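Local coordinates for UPF0130 protein PH1069 (Pyrococcus horikoshii, PDB 2IT2) that probably methylates the N-4 position of a wyosine-derivative nucleoside at position 37 of tRNA(Phe), with S-adenosyl-L-methionine as methyl donor, at the interface of chains A and B. Numbering follows the deposited sequence. Chains: chain A/B, UPF0130 protein PH1069.

Contact 1 and contact 2 lie about 22 Å apart, measured between the centres of their C-alpha atoms, along one face shared by two copies of the protein. Each contact draws on strand 153-159, but from opposite copies: chain B's meets helix 167-194 of chain A in contact 1, and chain A's gives A:Asp154 to contact 2. Contact 1 combines a tyrosine-to-backbone hydrogen bond with a lysine-on-phenylalanine cation-pi contact; contact 2 is rich in arginine. The pairing is not an exact two-fold, and the structure alone does not show whether the dimer forms in the cell.

Contact 1: the interface of chains A and B. Residues chain A 169, 172; chain B 156, 159, 164.
A:Tyr169 and A:Lys172, one turn apart near the start of helix 167-194, reach across to strand 153-159 and the loop residue B:Phe164 in this contact between two copies of a TYW3-family protein. Among the polar contacts, the phenol OH of A:Tyr169 donates a hydrogen bond to the backbone carbonyl O of B:Leu156 at 2.7 Å. The hydroxyl lies in the carbonyl plane on a lone pair, with a C=O...donor angle of 122°, and the oxygen in turn lies in the plane of the tyrosine ring, at its edge. The same OH is 3.1 Å from the backbone N of B:Leu156, close enough to accept a second hydrogen bond. A:Tyr169 turns its ring away from its own backbone N (chi1 -177°), which sends the hydroxyl to chain B. A tyrosine suits this place because its rigid ring carries a group able both to donate and to accept out to a strand backbone.

The cation-pi contact is made by A:Lys172, whose amino NZ stands over a face of the B:Phe164 ring, 3.2 Å from the centroid and displaced toward CE1. Lysine brings a long stem and a cationic end, phenylalanine an electron-rich face. The carboxylate of B:Glu159 lies at the ring's edge; its OE1 is 5.3 Å from NZ, too far for a salt bridge, but it may help to balance the charge expected on the amine.

In the apolar packing, A:Lys172 CD on the nearly straight stem rests 3.9 Å from B:Phe164 CE2, while A:Tyr169 CZ lies 4.0 Å from B:Leu156 CB.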
loop_
_atom_site.group_PDB
_atom_site.type_symbol
_atom_site.label_atom_id
_atom_site.label_comp_id
_atom_site.label_asym_id
_atom_site.label_seq_id
_atom_site.Cartn_x
_atom_site.Cartn_y
_atom_site.Cartn_z
ATOM N N TYR A 169 -12.424 20.266 -12.459
ATOM C CA TYR A 169 -11.785 18.969 -12.283
ATOM C C TYR A 169 -11.287 18.845 -10.848
ATOM O O TYR A 169 -11.530 17.829 -10.205
ATOM C CB TYR A 169 -10.598 18.804 -13.228
ATOM C CG TYR A 169 -9.939 17.438 -13.146
ATOM C CD1 TYR A 169 -10.394 16.387 -13.936
ATOM C CD2 TYR A 169 -8.842 17.210 -12.304
ATOM C CE1 TYR A 169 -9.773 15.150 -13.911
ATOM C CE2 TYR A 169 -8.211 15.958 -12.269
ATOM C CZ TYR A 169 -8.684 14.937 -13.087
ATOM O OH TYR A 169 -8.064 13.716 -13.165
ATOM N N LYS A 172 -13.890 18.025 -8.254
ATOM C CA LYS A 172 -14.279 16.620 -8.247
ATOM C C LYS A 172 -13.273 15.795 -7.464
ATOM O O LYS A 172 -13.656 14.927 -6.684
ATOM C CB LYS A 172 -14.369 16.096 -9.669
ATOM C CG LYS A 172 -15.345 16.865 -10.505
ATOM C CD LYS A 172 -15.137 16.555 -11.961
ATOM C CE LYS A 172 -16.024 17.420 -12.831
ATOM N NZ LYS A 172 -15.646 17.298 -14.261
ATOM N N LEU B 156 -8.488 10.649 -12.714
ATOM C CA LEU B 156 -9.882 10.623 -13.136
ATOM C C LEU B 156 -9.952 11.081 -14.592
ATOM O O LEU B 156 -9.475 12.162 -14.924
ATOM C CB LEU B 156 -10.697 11.561 -12.256
ATOM C CG LEU B 156 -12.197 11.662 -12.530
ATOM C CD1 LEU B 156 -12.914 10.353 -12.236
ATOM C CD2 LEU B 156 -12.737 12.776 -11.656
ATOM N N GLU B 159 -16.664 10.793 -16.165
ATOM C CA GLU B 159 -17.739 10.255 -15.335
ATOM C C GLU B 159 -19.032 10.094 -16.126
ATOM O O GLU B 159 -19.447 10.998 -16.853
ATOM C CB GLU B 159 -18.005 11.170 -14.137
ATOM C CG GLU B 159 -16.795 11.424 -13.264
ATOM C CD GLU B 159 -17.140 12.148 -11.977
ATOM O OE1 GLU B 159 -17.935 13.114 -12.022
ATOM O OE2 GLU B 159 -16.609 11.759 -10.916
ATOM N N PHE B 164 -13.290 14.069 -19.337
ATOM C CA PHE B 164 -12.794 15.351 -18.827
ATOM C C PHE B 164 -11.454 15.794 -19.395
ATOM O O PHE B 164 -11.092 16.974 -19.291
ATOM C CB PHE B 164 -12.645 15.320 -17.293
ATOM C CG PHE B 164 -13.897 14.935 -16.550
ATOM C CD1 PHE B 164 -15.150 15.362 -16.976
ATOM C CD2 PHE B 164 -13.814 14.158 -15.401
ATOM C CE1 PHE B 164 -16.303 15.019 -16.270
ATOM C CE2 PHE B 164 -14.959 13.812 -14.689
ATOM C CZ PHE B 164 -16.205 14.243 -15.126
#

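Contact 2: the interface of chains A and B. Residues chain A 148, 152, 154; chain B 132, 148, 150, 152.
A:Arg152 reaches over to B:Thr150 and lies against B:Arg152 in an arginine-rich patch of the chain A-chain B interface. Its guanidinium NH2 donates a hydrogen bond to the backbone carbonyl O of B:Thr150 at 2.9 Å, tilted 17° from the carbonyl plane; a weak second bond from NH1 reaches the same oxygen. Arginine suits the spot because its fan of N-H groups can serve two partners at once: NE and NH2 also hold A:Asp154 along one flank of the guanidinium, NE lying 2.9 Å from OD1 and NH2 3.1 Å from OD2. The side chain leads away from its own backbone N (chi1 174°) and stays straight as far as NE, spanning the gap to chain B while keeping this carboxylate partner. Were A:Arg152 an alanine, the carboxylate of A:Asp154 would probably lose the two nitrogens that hold it and the B:Thr150 carbonyl its donor from chain A.

The carboxylate also faces the other chain, forming a longer salt bridge from A:Asp154 OD1 to B:Arg152 NE at 4.0 Å. This shared negative charge probably eases the approach of the two Arg152 side chains, which run past one another with B:Arg152 CD over the centre of the A:Arg152 guanidinium.

B:Tyr132 supplies an aromatic face to A:Arg148, whose NH1 stands 3.8 Å from the ring centroid in a cation-pi contact, the two planes 76° apart. The methyl CG2 of B:Thr150 packs on the opposite face and probably helps to hold the ring in place. A:Arg148 NH2 and B:Arg148 NH2 are 3.1 Å apart; this pairing of like groups is probably costly, though the tyrosine may offset part of it.

In the fold, both Arg148 residues end a strand, B:Thr150 and both Arg152 residues lie in the loop before strand 153-159, A:Asp154 stands near that strand's start, and B:Tyr132 occupies a loop before strand 134-136; the interface may not be the biological one.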
loop_
_atom_site.group_PDB
_atom_site.type_symbol
_atom_site.label_atom_id
_atom_site.label_comp_id
_atom_site.label_asym_id
_atom_site.label_seq_id
_atom_site.Cartn_x
_atom_site.Cartn_y
_atom_site.Cartn_z
ATOM N N ARG A 148 -2.694 -0.062 8.489
ATOM C CA ARG A 148 -2.916 0.854 7.377
ATOM C C ARG A 148 -4.067 0.392 6.493
ATOM O O ARG A 148 -4.274 -0.807 6.308
ATOM C CB ARG A 148 -1.636 0.961 6.544
ATOM C CG ARG A 148 -1.746 1.860 5.332
ATOM C CD ARG A 148 -0.506 1.746 4.472
ATOM N NE ARG A 148 -0.242 0.356 4.107
ATOM C CZ ARG A 148 0.731 -0.031 3.290
ATOM N NH1 ARG A 148 1.543 0.868 2.745
ATOM N NH2 ARG A 148 0.893 -1.319 3.012
ATOM N N ARG A 152 -5.780 4.981 -0.623
ATOM C CA ARG A 152 -4.737 5.938 -1.000
ATOM C C ARG A 152 -5.002 6.532 -2.395
ATOM O O ARG A 152 -5.619 5.886 -3.243
ATOM C CB ARG A 152 -3.372 5.231 -0.975
ATOM C CG ARG A 152 -2.204 6.050 -1.491
ATOM C CD ARG A 152 -0.937 5.204 -1.575
ATOM N NE ARG A 152 0.128 5.894 -2.297
ATOM C CZ ARG A 152 1.290 5.339 -2.631
ATOM N NH1 ARG A 152 1.544 4.077 -2.308
ATOM N NH2 ARG A 152 2.197 6.046 -3.290
ATOM N N ASP A 154 -3.087 9.094 -5.597
ATOM C CA ASP A 154 -1.926 9.818 -6.143
ATOM C C ASP A 154 -2.310 10.402 -7.529
ATOM O O ASP A 154 -2.194 9.733 -8.561
ATOM C CB ASP A 154 -0.717 8.870 -6.285
ATOM C CG ASP A 154 -0.190 8.365 -4.939
ATOM O OD1 ASP A 154 -0.963 7.750 -4.181
ATOM O OD2 ASP A 154 1.010 8.572 -4.648
ATOM N N TYR B 132 7.389 -1.274 0.076
ATOM C CA TYR B 132 6.196 -1.765 0.753
ATOM C C TYR B 132 6.202 -3.277 0.970
ATOM O O TYR B 132 5.166 -3.932 0.881
ATOM C CB TYR B 132 4.928 -1.342 -0.001
ATOM C CG TYR B 132 4.606 0.136 0.096
ATOM C CD1 TYR B 132 4.882 0.858 1.259
ATOM C CD2 TYR B 132 3.970 0.801 -0.955
ATOM C CE1 TYR B 132 4.534 2.207 1.372
ATOM C CE2 TYR B 132 3.614 2.145 -0.850
ATOM C CZ TYR B 132 3.897 2.841 0.315
ATOM O OH TYR B 132 3.529 4.162 0.428
ATOM N N ARG B 148 6.098 -5.393 -2.633
ATOM C CA ARG B 148 5.370 -4.383 -3.392
ATOM C C ARG B 148 6.134 -3.065 -3.384
ATOM O O ARG B 148 6.862 -2.775 -2.434
ATOM C CB ARG B 148 3.989 -4.210 -2.751
ATOM C CG ARG B 148 3.007 -3.349 -3.515
ATOM C CD ARG B 148 1.613 -3.483 -2.911
ATOM N NE ARG B 148 1.533 -2.924 -1.565
ATOM C CZ ARG B 148 1.416 -1.628 -1.287
ATOM N NH1 ARG B 148 1.361 -0.724 -2.259
ATOM N NH2 ARG B 148 1.361 -1.235 -0.022
ATOM N N THR B 150 6.167 1.357 -4.082
ATOM C CA THR B 150 5.355 2.524 -3.730
ATOM C C THR B 150 4.737 3.303 -4.884
ATOM O O THR B 150 3.760 4.026 -4.682
ATOM C CB THR B 150 6.173 3.530 -2.916
ATOM O OG1 THR B 150 7.203 4.084 -3.748
ATOM C CG2 THR B 150 6.793 2.847 -1.707
ATOM N N ARG B 152 2.614 4.564 -7.994
ATOM C CA ARG B 152 1.239 4.356 -8.431
ATOM C C ARG B 152 0.660 5.664 -8.943
ATOM O O ARG B 152 1.235 6.736 -8.738
ATOM C CB ARG B 152 0.375 3.841 -7.283
ATOM C CG ARG B 152 0.200 4.837 -6.153
ATOM C CD ARG B 152 -0.680 4.270 -5.040
ATOM N NE ARG B 152 -2.073 4.128 -5.456
ATOM C CZ ARG B 152 -2.998 3.463 -4.768
ATOM N NH1 ARG B 152 -2.678 2.873 -3.625
ATOM N NH2 ARG B 152 -4.246 3.397 -5.213
#